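Local atomic coordinates of catalase (Bacillus pumilus, PDB entry 4QON), a protein that probably breaks down hydrogen peroxide into water and dioxygen at a buried haem. Residues P52-H57 with R345-A350; P105-D110 with E234-D239; N131-F136 with L178-S183. One frame throughout, in Å; residues are numbered along the deposited sequence.

Interaction 1: P52-H57 with R345-A350. With HEM (protoporphyrin IX containing Fe), chain E; CAQ (catechol), chain G.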
loop_
_atom_site.group_PDB
_atom_site.type_symbol
_atom_site.label_atom_id
_atom_site.label_comp_id
_atom_site.label_asym_id
_atom_site.label_seq_id
_atom_site.Cartn_x
_atom_site.Cartn_y
_atom_site.Cartn_z
ATOM N N PRO A 52 2.714 -9.304 -0.420
ATOM C CA PRO A 52 4.110 -9.670 -0.571
ATOM C C PRO A 52 4.485 -10.891 0.288
ATOM O O PRO A 52 3.933 -11.084 1.331
ATOM C CB PRO A 52 4.886 -8.420 -0.111
ATOM C CG PRO A 52 3.906 -7.322 -0.211
ATOM C CD PRO A 52 2.573 -7.945 0.133
ATOM N N GLU A 53 5.322 -11.777 -0.247
ATOM C CA GLU A 53 5.734 -12.947 0.529
ATOM C C GLU A 53 6.774 -12.435 1.528
ATOM O O GLU A 53 7.354 -11.340 1.354
ATOM C CB GLU A 53 6.282 -14.100 -0.353
ATOM C CG GLU A 53 7.671 -13.849 -0.935
ATOM C CD GLU A 53 8.145 -14.925 -1.869
ATOM O OE1 GLU A 53 7.351 -15.805 -2.332
ATOM O OE2 GLU A 53 9.383 -14.882 -2.153
ATOM N N ARG A 54 7.095 -13.261 2.501
ATOM C CA ARG A 54 8.221 -12.939 3.408
ATOM C C ARG A 54 9.529 -12.733 2.651
ATOM O O ARG A 54 9.888 -13.498 1.734
ATOM C CB ARG A 54 8.372 -14.002 4.491
ATOM C CG ARG A 54 7.204 -14.204 5.443
ATOM C CD ARG A 54 7.282 -15.609 6.102
ATOM N NE ARG A 54 6.237 -15.784 7.116
ATOM C CZ ARG A 54 4.943 -15.969 6.867
ATOM N NH1 ARG A 54 4.498 -15.967 5.613
ATOM N NH2 ARG A 54 4.086 -16.125 7.872
ATOM N N VAL A 55 10.314 -11.733 3.062
ATOM C CA VAL A 55 11.595 -11.471 2.404
ATOM C C VAL A 55 12.587 -12.660 2.473
ATOM O O VAL A 55 13.378 -12.884 1.555
ATOM C CB VAL A 55 12.221 -10.159 2.890
ATOM C CG1 VAL A 55 12.717 -10.241 4.322
ATOM C CG2 VAL A 55 13.348 -9.668 1.958
ATOM N N VAL A 56 12.589 -13.363 3.598
ATOM C CA VAL A 56 13.192 -14.674 3.644
ATOM C C VAL A 56 12.213 -15.625 4.311
ATOM O O VAL A 56 11.258 -15.192 4.973
ATOM C CB VAL A 56 14.540 -14.637 4.419
ATOM C CG1 VAL A 56 15.581 -13.953 3.565
ATOM C CG2 VAL A 56 14.405 -13.873 5.736
ATOM N N HIS A 57 12.492 -16.920 4.224
ATOM C CA HIS A 57 11.581 -17.934 4.843
ATOM C C HIS A 57 10.157 -17.896 4.261
ATOM O O HIS A 57 9.164 -18.125 4.973
ATOM C CB HIS A 57 11.461 -17.830 6.351
ATOM C CG HIS A 57 12.733 -18.113 7.112
ATOM N ND1 HIS A 57 12.925 -19.280 7.819
ATOM C CD2 HIS A 57 13.852 -17.385 7.287
ATOM C CE1 HIS A 57 14.115 -19.258 8.398
ATOM N NE2 HIS A 57 14.685 -18.096 8.130
ATOM N N ARG A 345 4.835 -4.607 9.283
ATOM C CA ARG A 345 4.063 -3.417 8.925
ATOM C C ARG A 345 3.900 -3.189 7.426
ATOM O O ARG A 345 2.799 -2.829 6.990
ATOM C CB ARG A 345 4.630 -2.116 9.626
ATOM C CG ARG A 345 4.555 -2.192 11.130
ATOM C CD ARG A 345 5.377 -1.151 11.882
ATOM N NE ARG A 345 5.420 -1.496 13.309
ATOM C CZ ARG A 345 6.536 -1.650 14.044
ATOM N NH1 ARG A 345 7.760 -1.449 13.546
ATOM N NH2 ARG A 345 6.442 -2.060 15.305
ATOM N N HIS A 346 4.947 -3.366 6.641
ATOM C CA HIS A 346 4.949 -3.397 5.145
ATOM C C HIS A 346 4.191 -4.599 4.544
ATOM O O HIS A 346 3.247 -4.414 3.704
ATOM C CB HIS A 346 6.369 -3.428 4.650
ATOM C CG HIS A 346 6.517 -3.820 3.215
ATOM N ND1 HIS A 346 6.050 -3.056 2.169
ATOM C CD2 HIS A 346 7.136 -4.874 2.653
ATOM C CE1 HIS A 346 6.337 -3.644 1.027
ATOM N NE2 HIS A 346 6.970 -4.777 1.294
ATOM N N ARG A 347 4.510 -5.797 5.031
ATOM C CA ARG A 347 3.960 -7.033 4.446
ATOM C C ARG A 347 2.472 -7.164 4.717
ATOM O O ARG A 347 1.714 -7.634 3.866
ATOM C CB ARG A 347 4.754 -8.252 4.970
ATOM C CG ARG A 347 4.309 -9.595 4.409
ATOM C CD ARG A 347 5.235 -10.722 4.747
ATOM N NE ARG A 347 5.344 -11.170 6.151
ATOM C CZ ARG A 347 4.497 -11.996 6.766
ATOM N NH1 ARG A 347 3.422 -12.481 6.145
ATOM N NH2 ARG A 347 4.714 -12.339 8.030
ATOM N N LEU A 348 2.043 -6.781 5.940
ATOM C CA LEU A 348 0.723 -7.145 6.466
ATOM C C LEU A 348 -0.188 -5.942 6.782
ATOM O O LEU A 348 -1.414 -6.143 6.881
ATOM C CB LEU A 348 0.842 -7.985 7.746
ATOM C CG LEU A 348 1.526 -9.333 7.536
ATOM C CD1 LEU A 348 1.920 -9.915 8.894
ATOM C CD2 LEU A 348 0.629 -10.284 6.755
ATOM N N GLY A 349 0.414 -4.750 6.933
ATOM C CA GLY A 349 -0.291 -3.494 7.299
ATOM C C GLY A 349 0.047 -3.063 8.704
ATOM O O GLY A 349 0.426 -3.873 9.569
ATOM N N ALA A 350 -0.222 -1.806 8.961
ATOM C CA ALA A 350 0.065 -1.197 10.271
ATOM C C ALA A 350 -0.600 -1.952 11.421
ATOM O O ALA A 350 -0.055 -1.991 12.521
ATOM C CB ALA A 350 -0.339 0.259 10.261
HETATM C CHA HEM E . 11.866 -14.419 9.056
HETATM C CHB HEM E . 15.109 -10.889 9.338
HETATM C CHC HEM E . 18.242 -13.925 11.555
HETATM C CHD HEM E . 14.706 -17.245 11.819
HETATM C C1A HEM E . 12.489 -13.208 8.938
HETATM C C2A HEM E . 11.917 -12.058 8.274
HETATM C C3A HEM E . 12.843 -11.071 8.359
HETATM C C4A HEM E . 13.965 -11.598 9.076
HETATM C CMA HEM E . 12.691 -9.645 7.853
HETATM C CAA HEM E . 10.536 -11.972 7.637
HETATM C CBA HEM E . 9.486 -11.853 8.769
HETATM C CGA HEM E . 8.058 -11.590 8.290
HETATM O O1A HEM E . 7.056 -11.820 9.059
HETATM O O2A HEM E . 7.877 -11.113 7.151
HETATM C C1B HEM E . 16.222 -11.467 9.957
HETATM C C2B HEM E . 17.436 -10.723 10.184
HETATM C C3B HEM E . 18.308 -11.549 10.776
HETATM C C4B HEM E . 17.612 -12.838 10.966
HETATM C CMB HEM E . 17.759 -9.296 9.835
HETATM C CAB HEM E . 19.685 -11.222 11.210
HETATM C CBB HEM E . 20.115 -9.974 11.087
HETATM C C1C HEM E . 17.545 -15.077 11.861
HETATM C C2C HEM E . 17.940 -16.041 12.787
HETATM C C3C HEM E . 16.932 -16.981 12.840
HETATM C C4C HEM E . 15.893 -16.594 11.993
HETATM C CMC HEM E . 19.212 -16.105 13.593
HETATM C CAC HEM E . 16.859 -18.081 13.774
HETATM C CBC HEM E . 17.502 -17.853 14.911
HETATM C C1D HEM E . 13.678 -16.733 11.043
HETATM C C2D HEM E . 12.441 -17.474 10.852
HETATM C C3D HEM E . 11.659 -16.700 10.064
HETATM C C4D HEM E . 12.404 -15.461 9.804
HETATM C CMD HEM E . 12.166 -18.858 11.402
HETATM C CAD HEM E . 10.273 -17.034 9.583
HETATM C CBD HEM E . 9.228 -16.701 10.662
HETATM C CGD HEM E . 7.877 -17.122 10.111
HETATM O O1D HEM E . 7.579 -18.340 10.112
HETATM O O2D HEM E . 7.098 -16.268 9.634
HETATM N NA HEM E . 13.746 -12.915 9.433
HETATM N NB HEM E . 16.384 -12.715 10.465
HETATM N NC HEM E . 16.283 -15.399 11.454
HETATM N ND HEM E . 13.586 -15.526 10.445
HETATM FE FE HEM E . 14.928 -14.226 10.441
HETATM C C1 CAQ G . 19.554 -16.576 5.845
HETATM C C2 CAQ G . 18.548 -15.813 6.386
HETATM C C3 CAQ G . 17.784 -16.309 7.419
HETATM O O3 CAQ G . 16.788 -15.597 8.017
HETATM C C4 CAQ G . 18.077 -17.673 7.925
HETATM O O4 CAQ G . 17.338 -18.091 8.951
HETATM C C5 CAQ G . 19.113 -18.424 7.392
HETATM C C6 CAQ G . 19.827 -17.860 6.341
HETATM O O HOH W 1 2.929 -12.733 3.379
#
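Arg347 NH2 donates to the haem propionate oxygen O1A at 2.6 Å, and its NE to O2A at 2.7 Å, so two N-H groups of one guanidinium clasp both oxygens of that carboxylate, O1A at the edge of the group. This is the propionate end of the catalase haem pocket, where helix 331-348, which in haem catalases bears the proximal tyrosine, faces the loop 52-57. Arg54 serves the other propionate: its NE points at O2D, 2.7 Å away, with an N-H...O angle of 161°. The two guanidiniums stack with centres 4.0 Å apart and planes 30° apart. Both positive charges face the propionates, and the backbone oxygens of Thr311, Glu312 and Ala314 take up further N-H groups. Arg347 is sandwiched between Arg54 CG on one face and Leu348 CD1 on the other. Its chain leaves CA with CG anti to N, then bends at chi3 (68°), which turns the flat end onto the haem. One water ties the segments again, donating to Pro52 O and accepting from Arg347 NH1, both at 2.8 Å. On the helix side, His346 NE2 hydrogen-bonds Arg50 O of the second subunit. Farther along the loop, the His57 ring has haem C2D over one face, in the place of the distal histidine of haem catalases, and its NE2 shares a hydrogen bond with catechol O4 at 2.8 Å.

Interaction 2: P105-D110 with E234-D239. With CAQ (catechol), chain H.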
loop_
_atom_site.group_PDB
_atom_site.type_symbol
_atom_site.label_atom_id
_atom_site.label_comp_id
_atom_site.label_asym_id
_atom_site.label_seq_id
_atom_site.Cartn_x
_atom_site.Cartn_y
_atom_site.Cartn_z
ATOM N N PRO A 105 10.734 -25.826 -3.863
ATOM C CA PRO A 105 10.754 -27.164 -3.241
ATOM C C PRO A 105 11.252 -27.219 -1.777
ATOM O O PRO A 105 12.112 -26.430 -1.393
ATOM C CB PRO A 105 11.694 -27.951 -4.180
ATOM C CG PRO A 105 11.636 -27.213 -5.462
ATOM C CD PRO A 105 11.608 -25.773 -5.052
ATOM N N GLU A 106 10.740 -28.166 -0.970
ATOM C CA GLU A 106 11.205 -28.349 0.398
ATOM C C GLU A 106 12.347 -29.397 0.508
ATOM O O GLU A 106 12.730 -29.837 1.605
ATOM C CB GLU A 106 10.026 -28.669 1.327
ATOM C CG GLU A 106 9.046 -27.537 1.467
ATOM C CD GLU A 106 7.741 -27.925 2.130
ATOM O OE1 GLU A 106 7.173 -28.973 1.785
ATOM O OE2 GLU A 106 7.219 -27.122 2.954
ATOM N N THR A 107 12.917 -29.728 -0.644
ATOM C CA THR A 107 14.055 -30.646 -0.762
ATOM C C THR A 107 15.396 -29.948 -1.013
ATOM O O THR A 107 16.416 -30.612 -1.214
ATOM C CB THR A 107 13.782 -31.609 -1.953
ATOM O OG1 THR A 107 13.200 -30.869 -3.027
ATOM C CG2 THR A 107 12.829 -32.695 -1.552
ATOM N N LEU A 108 15.414 -28.610 -0.967
ATOM C CA LEU A 108 16.640 -27.863 -1.182
ATOM C C LEU A 108 17.470 -27.763 0.102
ATOM O O LEU A 108 16.918 -27.806 1.205
ATOM C CB LEU A 108 16.336 -26.439 -1.638
ATOM C CG LEU A 108 15.382 -26.273 -2.836
ATOM C CD1 LEU A 108 15.304 -24.822 -3.270
ATOM C CD2 LEU A 108 15.877 -27.148 -3.987
ATOM N N ARG A 109 18.776 -27.531 -0.019
ATOM C CA ARG A 109 19.652 -27.282 1.159
ATOM C C ARG A 109 19.412 -25.876 1.718
ATOM O O ARG A 109 19.239 -24.921 0.968
ATOM C CB ARG A 109 21.148 -27.453 0.790
ATOM C CG ARG A 109 22.135 -27.226 1.937
ATOM C CD ARG A 109 23.586 -27.579 1.592
ATOM N NE ARG A 109 23.664 -28.886 0.936
ATOM C CZ ARG A 109 23.613 -30.062 1.555
ATOM N NH1 ARG A 109 23.560 -30.142 2.877
ATOM N NH2 ARG A 109 23.613 -31.182 0.845
ATOM N N ASP A 110 19.304 -25.778 3.044
ATOM C CA ASP A 110 18.877 -24.517 3.709
ATOM C C ASP A 110 18.770 -24.841 5.216
ATOM O O ASP A 110 18.287 -25.903 5.588
ATOM C CB ASP A 110 17.501 -24.043 3.154
ATOM C CG ASP A 110 17.556 -22.688 2.367
ATOM O OD1 ASP A 110 18.639 -22.024 2.282
ATOM O OD2 ASP A 110 16.474 -22.258 1.849
ATOM N N GLU A 234 15.432 -37.670 -5.242
ATOM C CA GLU A 234 14.399 -38.671 -5.537
ATOM C C GLU A 234 12.996 -38.183 -5.054
ATOM O O GLU A 234 11.974 -38.350 -5.738
ATOM C CB GLU A 234 14.761 -40.051 -4.925
ATOM C CG GLU A 234 16.080 -40.640 -5.399
ATOM C CD GLU A 234 16.316 -42.105 -5.032
ATOM O OE1 GLU A 234 17.426 -42.642 -5.309
ATOM O OE2 GLU A 234 15.406 -42.723 -4.455
ATOM N N ILE A 235 12.970 -37.519 -3.898
ATOM C CA ILE A 235 11.744 -36.895 -3.408
ATOM C C ILE A 235 11.368 -35.726 -4.331
ATOM O O ILE A 235 10.206 -35.621 -4.764
ATOM C CB ILE A 235 11.877 -36.440 -1.929
ATOM C CG1 ILE A 235 12.025 -37.682 -1.012
ATOM C CG2 ILE A 235 10.670 -35.604 -1.515
ATOM C CD1 ILE A 235 12.459 -37.364 0.408
ATOM N N GLN A 236 12.343 -34.888 -4.674
ATOM C CA GLN A 236 12.054 -33.668 -5.437
ATOM C C GLN A 236 11.385 -33.991 -6.796
ATOM O O GLN A 236 10.559 -33.216 -7.281
ATOM C CB GLN A 236 13.310 -32.858 -5.697
ATOM C CG GLN A 236 13.024 -31.517 -6.333
ATOM C CD GLN A 236 14.230 -30.628 -6.310
ATOM O OE1 GLN A 236 14.794 -30.364 -5.237
ATOM N NE2 GLN A 236 14.655 -30.142 -7.497
ATOM N N ALA A 237 11.740 -35.160 -7.375
ATOM C CA ALA A 237 11.211 -35.613 -8.649
ATOM C C ALA A 237 9.693 -35.714 -8.662
ATOM O O ALA A 237 9.059 -35.513 -9.712
ATOM C CB ALA A 237 11.812 -36.956 -9.010
ATOM N N ASN A 238 9.129 -36.089 -7.517
ATOM C CA ASN A 238 7.690 -36.350 -7.416
ATOM C C ASN A 238 6.912 -35.444 -6.493
ATOM O O ASN A 238 5.685 -35.423 -6.577
ATOM C CB ASN A 238 7.499 -37.760 -6.930
ATOM C CG ASN A 238 7.988 -38.764 -7.941
ATOM O OD1 ASN A 238 7.850 -38.560 -9.151
ATOM N ND2 ASN A 238 8.583 -39.820 -7.461
ATOM N N ASP A 239 7.588 -34.665 -5.649
ATOM C CA ASP A 239 6.848 -33.774 -4.700
ATOM C C ASP A 239 7.706 -32.611 -4.240
ATOM O O ASP A 239 8.709 -32.781 -3.564
ATOM C CB ASP A 239 6.361 -34.574 -3.511
ATOM C CG ASP A 239 5.301 -33.861 -2.686
ATOM O OD1 ASP A 239 4.904 -32.726 -3.026
ATOM O OD2 ASP A 239 4.900 -34.413 -1.620
HETATM C C1 CAQ H . 24.533 -22.516 0.950
HETATM C C2 CAQ H . 23.249 -22.897 0.607
HETATM C C3 CAQ H . 22.179 -22.409 1.349
HETATM O O3 CAQ H . 20.903 -22.703 1.066
HETATM C C4 CAQ H . 22.396 -21.510 2.486
HETATM O O4 CAQ H . 21.281 -21.079 3.166
HETATM C C5 CAQ H . 23.707 -21.153 2.807
HETATM C C6 CAQ H . 24.766 -21.657 2.039
#
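The loop joining strands 88-96 and 113-120 of the catalase beta-barrel meets helix 229-238 here, Thr107 set against Gln236, close to the interface with the second subunit. Thr107 OG1 donates to Gln236 OE1 at 2.8 Å. The hydroxyl approaches the side-chain carbonyl from the flank, at a C=O...O angle of 113° and 17° out of the amide plane. Thr107 holds OG1 between its own N and carbonyl carbon (chi1 41°), where it meets the extended Gln236 chain. The other branch of the threonine, CG2, packs on Ile235 CG2 at 3.6 Å, so the polar and apolar arms straddle neighbouring residues of the helix. Leu108 CD2 comes within 3.6 Å of the same OE1, and Pro105 CB lies 4.1 Å from it, which wraps the buried amide oxygen in carbon on the loop side. The amide nitrogen has a different mate: NE2 bonds to Gln236 O of the second subunit, whose Phe240 also packs on Pro105 and Leu108. A valine in place of Thr107 would probably leave Gln236 OE1 without its hydroxyl donor among these apolar neighbours, and the amide less firmly fixed in rotation. Beyond this contact the loop runs to the second catechol, which probably occupies the channel leading to the haem. Asp110 is braced there by the backbone N-H groups of Val98 and Ile99 on OD2, and presents its other oxygen to the ligand: catechol O4 donates to Asp110 OD1 at 2.9 Å.

Interaction 3: N131-F136 with L178-S183. With CAQ (catechol), chain G; CAQ (catechol), chain H.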
loop_
_atom_site.group_PDB
_atom_site.type_symbol
_atom_site.label_atom_id
_atom_site.label_comp_id
_atom_site.label_asym_id
_atom_site.label_seq_id
_atom_site.Cartn_x
_atom_site.Cartn_y
_atom_site.Cartn_z
ATOM N N ASN A 131 16.378 -24.701 12.887
ATOM C CA ASN A 131 16.871 -26.068 13.303
ATOM C C ASN A 131 18.297 -26.053 13.749
ATOM O O ASN A 131 18.613 -26.539 14.888
ATOM C CB ASN A 131 16.590 -27.127 12.209
ATOM C CG ASN A 131 17.377 -26.887 10.935
ATOM O OD1 ASN A 131 17.712 -25.732 10.608
ATOM N ND2 ASN A 131 17.744 -27.960 10.257
ATOM N N LEU A 132 19.196 -25.467 12.950
ATOM C CA LEU A 132 20.632 -25.382 13.339
ATOM C C LEU A 132 20.879 -24.292 14.405
ATOM O O LEU A 132 20.175 -23.271 14.461
ATOM C CB LEU A 132 21.526 -25.094 12.115
ATOM C CG LEU A 132 21.238 -25.876 10.823
ATOM C CD1 LEU A 132 22.112 -25.405 9.675
ATOM C CD2 LEU A 132 21.420 -27.356 11.034
ATOM N N PRO A 133 21.878 -24.492 15.275
ATOM C CA PRO A 133 21.962 -23.726 16.528
ATOM C C PRO A 133 22.857 -22.510 16.479
ATOM O O PRO A 133 22.992 -21.828 17.503
ATOM C CB PRO A 133 22.542 -24.785 17.526
ATOM C CG PRO A 133 23.405 -25.595 16.653
ATOM C CD PRO A 133 22.649 -25.750 15.367
ATOM N N ILE A 134 23.478 -22.246 15.334
ATOM C CA ILE A 134 24.350 -21.078 15.149
ATOM C C ILE A 134 23.994 -20.353 13.868
ATOM O O ILE A 134 23.091 -20.762 13.161
ATOM C CB ILE A 134 25.816 -21.463 15.114
ATOM C CG1 ILE A 134 26.061 -22.561 14.064
ATOM C CG2 ILE A 134 26.294 -21.941 16.470
ATOM C CD1 ILE A 134 27.511 -22.632 13.735
ATOM N N PHE A 135 24.688 -19.264 13.578
ATOM C CA PHE A 135 24.449 -18.522 12.348
ATOM C C PHE A 135 25.759 -18.212 11.594
ATOM O O PHE A 135 26.847 -18.391 12.125
ATOM C CB PHE A 135 23.677 -17.213 12.639
ATOM C CG PHE A 135 22.694 -16.824 11.547
ATOM C CD1 PHE A 135 21.674 -17.656 11.217
ATOM C CD2 PHE A 135 22.810 -15.610 10.857
ATOM C CE1 PHE A 135 20.782 -17.327 10.200
ATOM C CE2 PHE A 135 21.926 -15.272 9.851
ATOM C CZ PHE A 135 20.901 -16.127 9.533
ATOM N N PHE A 136 25.598 -17.724 10.370
ATOM C CA PHE A 136 26.676 -17.414 9.432
ATOM C C PHE A 136 27.415 -16.125 9.817
ATOM O O PHE A 136 28.581 -15.954 9.480
ATOM C CB PHE A 136 26.116 -17.132 8.054
ATOM C CG PHE A 136 25.274 -18.239 7.483
ATOM C CD1 PHE A 136 23.887 -18.237 7.651
ATOM C CD2 PHE A 136 25.860 -19.201 6.657
ATOM C CE1 PHE A 136 23.112 -19.236 7.101
ATOM C CE2 PHE A 136 25.095 -20.178 6.076
ATOM C CZ PHE A 136 23.713 -20.205 6.306
ATOM N N LEU A 178 28.730 -23.164 8.152
ATOM C CA LEU A 178 28.866 -23.951 6.913
ATOM C C LEU A 178 29.215 -25.434 7.199
ATOM O O LEU A 178 28.803 -26.332 6.481
ATOM C CB LEU A 178 29.874 -23.298 5.962
ATOM C CG LEU A 178 29.441 -21.902 5.470
ATOM C CD1 LEU A 178 30.589 -21.122 4.903
ATOM C CD2 LEU A 178 28.397 -22.021 4.369
ATOM N N THR A 179 29.989 -25.649 8.258
ATOM C CA THR A 179 30.324 -26.982 8.711
ATOM C C THR A 179 29.103 -27.799 9.186
ATOM O O THR A 179 29.141 -29.033 9.131
ATOM C CB THR A 179 31.446 -26.897 9.781
ATOM O OG1 THR A 179 32.543 -26.146 9.243
ATOM C CG2 THR A 179 31.954 -28.265 10.166
ATOM N N TRP A 180 28.061 -27.132 9.713
ATOM C CA TRP A 180 26.796 -27.823 9.995
ATOM C C TRP A 180 25.929 -27.955 8.775
ATOM O O TRP A 180 25.327 -29.009 8.559
ATOM C CB TRP A 180 25.977 -27.091 11.044
ATOM C CG TRP A 180 26.455 -27.117 12.412
ATOM C CD1 TRP A 180 27.532 -26.466 12.894
ATOM C CD2 TRP A 180 25.787 -27.692 13.536
ATOM N NE1 TRP A 180 27.617 -26.645 14.239
ATOM C CE2 TRP A 180 26.574 -27.427 14.654
ATOM C CE3 TRP A 180 24.658 -28.500 13.690
ATOM C CZ2 TRP A 180 26.255 -27.912 15.932
ATOM C CZ3 TRP A 180 24.351 -28.991 14.954
ATOM C CH2 TRP A 180 25.134 -28.681 16.052
ATOM N N LEU A 181 25.794 -26.867 8.016
ATOM C CA LEU A 181 24.848 -26.801 6.898
ATOM C C LEU A 181 25.250 -27.747 5.760
ATOM O O LEU A 181 24.393 -28.231 5.016
ATOM C CB LEU A 181 24.759 -25.382 6.361
ATOM C CG LEU A 181 23.769 -25.092 5.214
ATOM C CD1 LEU A 181 22.350 -25.300 5.680
ATOM C CD2 LEU A 181 24.010 -23.673 4.764
ATOM N N PHE A 182 26.535 -28.047 5.622
ATOM C CA PHE A 182 26.929 -29.002 4.567
ATOM C C PHE A 182 27.113 -30.433 5.022
ATOM O O PHE A 182 27.474 -31.282 4.195
ATOM C CB PHE A 182 28.107 -28.453 3.744
ATOM C CG PHE A 182 27.687 -27.364 2.765
ATOM C CD1 PHE A 182 27.702 -26.030 3.139
ATOM C CD2 PHE A 182 27.306 -27.692 1.483
ATOM C CE1 PHE A 182 27.346 -25.056 2.245
ATOM C CE2 PHE A 182 26.936 -26.731 0.588
ATOM C CZ PHE A 182 26.947 -25.402 0.963
ATOM N N SER A 183 26.792 -30.738 6.277
ATOM C CA SER A 183 26.358 -32.123 6.639
ATOM C C SER A 183 25.025 -32.442 5.992
ATOM O O SER A 183 24.415 -31.593 5.352
ATOM C CB SER A 183 26.305 -32.319 8.163
ATOM O OG SER A 183 25.154 -31.698 8.764
HETATM C C1 CAQ G . 19.554 -16.576 5.845
HETATM C C2 CAQ G . 18.548 -15.813 6.386
HETATM C C3 CAQ G . 17.784 -16.309 7.419
HETATM O O3 CAQ G . 16.788 -15.597 8.017
HETATM C C4 CAQ G . 18.077 -17.673 7.925
HETATM O O4 CAQ G . 17.338 -18.091 8.951
HETATM C C5 CAQ G . 19.113 -18.424 7.392
HETATM C C6 CAQ G . 19.827 -17.860 6.341
HETATM C C1 CAQ H . 24.533 -22.516 0.950
HETATM C C2 CAQ H . 23.249 -22.897 0.607
HETATM C C3 CAQ H . 22.179 -22.409 1.349
HETATM O O3 CAQ H . 20.903 -22.703 1.066
HETATM C C4 CAQ H . 22.396 -21.510 2.486
HETATM O O4 CAQ H . 21.281 -21.079 3.166
HETATM C C5 CAQ H . 23.707 -21.153 2.807
HETATM C C6 CAQ H . 24.766 -21.657 2.039
#
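Pro133 covers one face of the Trp180 indole: CD sits 3.8 Å from the centroid of the six-membered ring and 15° off its normal, a CH-pi contact, while CG reaches CH2 at 3.6 Å. Leu132 CD2 and Ile134 CD1 come to the indole obliquely, and Lys428 adds a cation-pi contact. The Phe136 ring is met at its edge by two leucine methyls of the helix, Leu181 CD2 at 3.8 Å from CZ and Leu178 CD2 at 4.1 Å from CE2. Leu181 is placed for this by a CG anti to N (chi1 -178°), and its other methyl, CD1, touches Leu132 CD1. Phe136 also touches both catechols, with CE1 3.6 Å from C6 of the one near the haem and CZ 3.6 Å from C5 of the other; such an apolar lining is consistent with the access channel of haem catalases. Where the helix gives way to loop, Ser183 OG donates to Trp180 O at 2.7 Å. The contact thus lays the loop after strand 123-130 along helix 175-181, with helix 143-150 packed on Phe135 and Phe136, and helix 434-448 on Phe182.

How the interactions relate
From the N terminus the chain passes 52-57, after helix 37-46, then 105-110 between two barrel strands and 131-136 beyond strand 123-130. The partners follow in reverse order: 178-183, at the end of helix 175-181, closes interaction 3, 234-239 closes interaction 2, and 345-350 closes interaction 1. The three loops therefore lie one within another and none crosses. Interactions 2 and 3 touch, Arg109 NH1 probably bonding to Leu181 O at 3.0 Å, and they share one catechol. Interactions 1 and 3 share the other, though their centres are about 26 Å apart. Together they link haem pocket, barrel loops and helices around the two catechols, consistent with a route to the haem, with interactions 1 and 2 also meeting the second subunit.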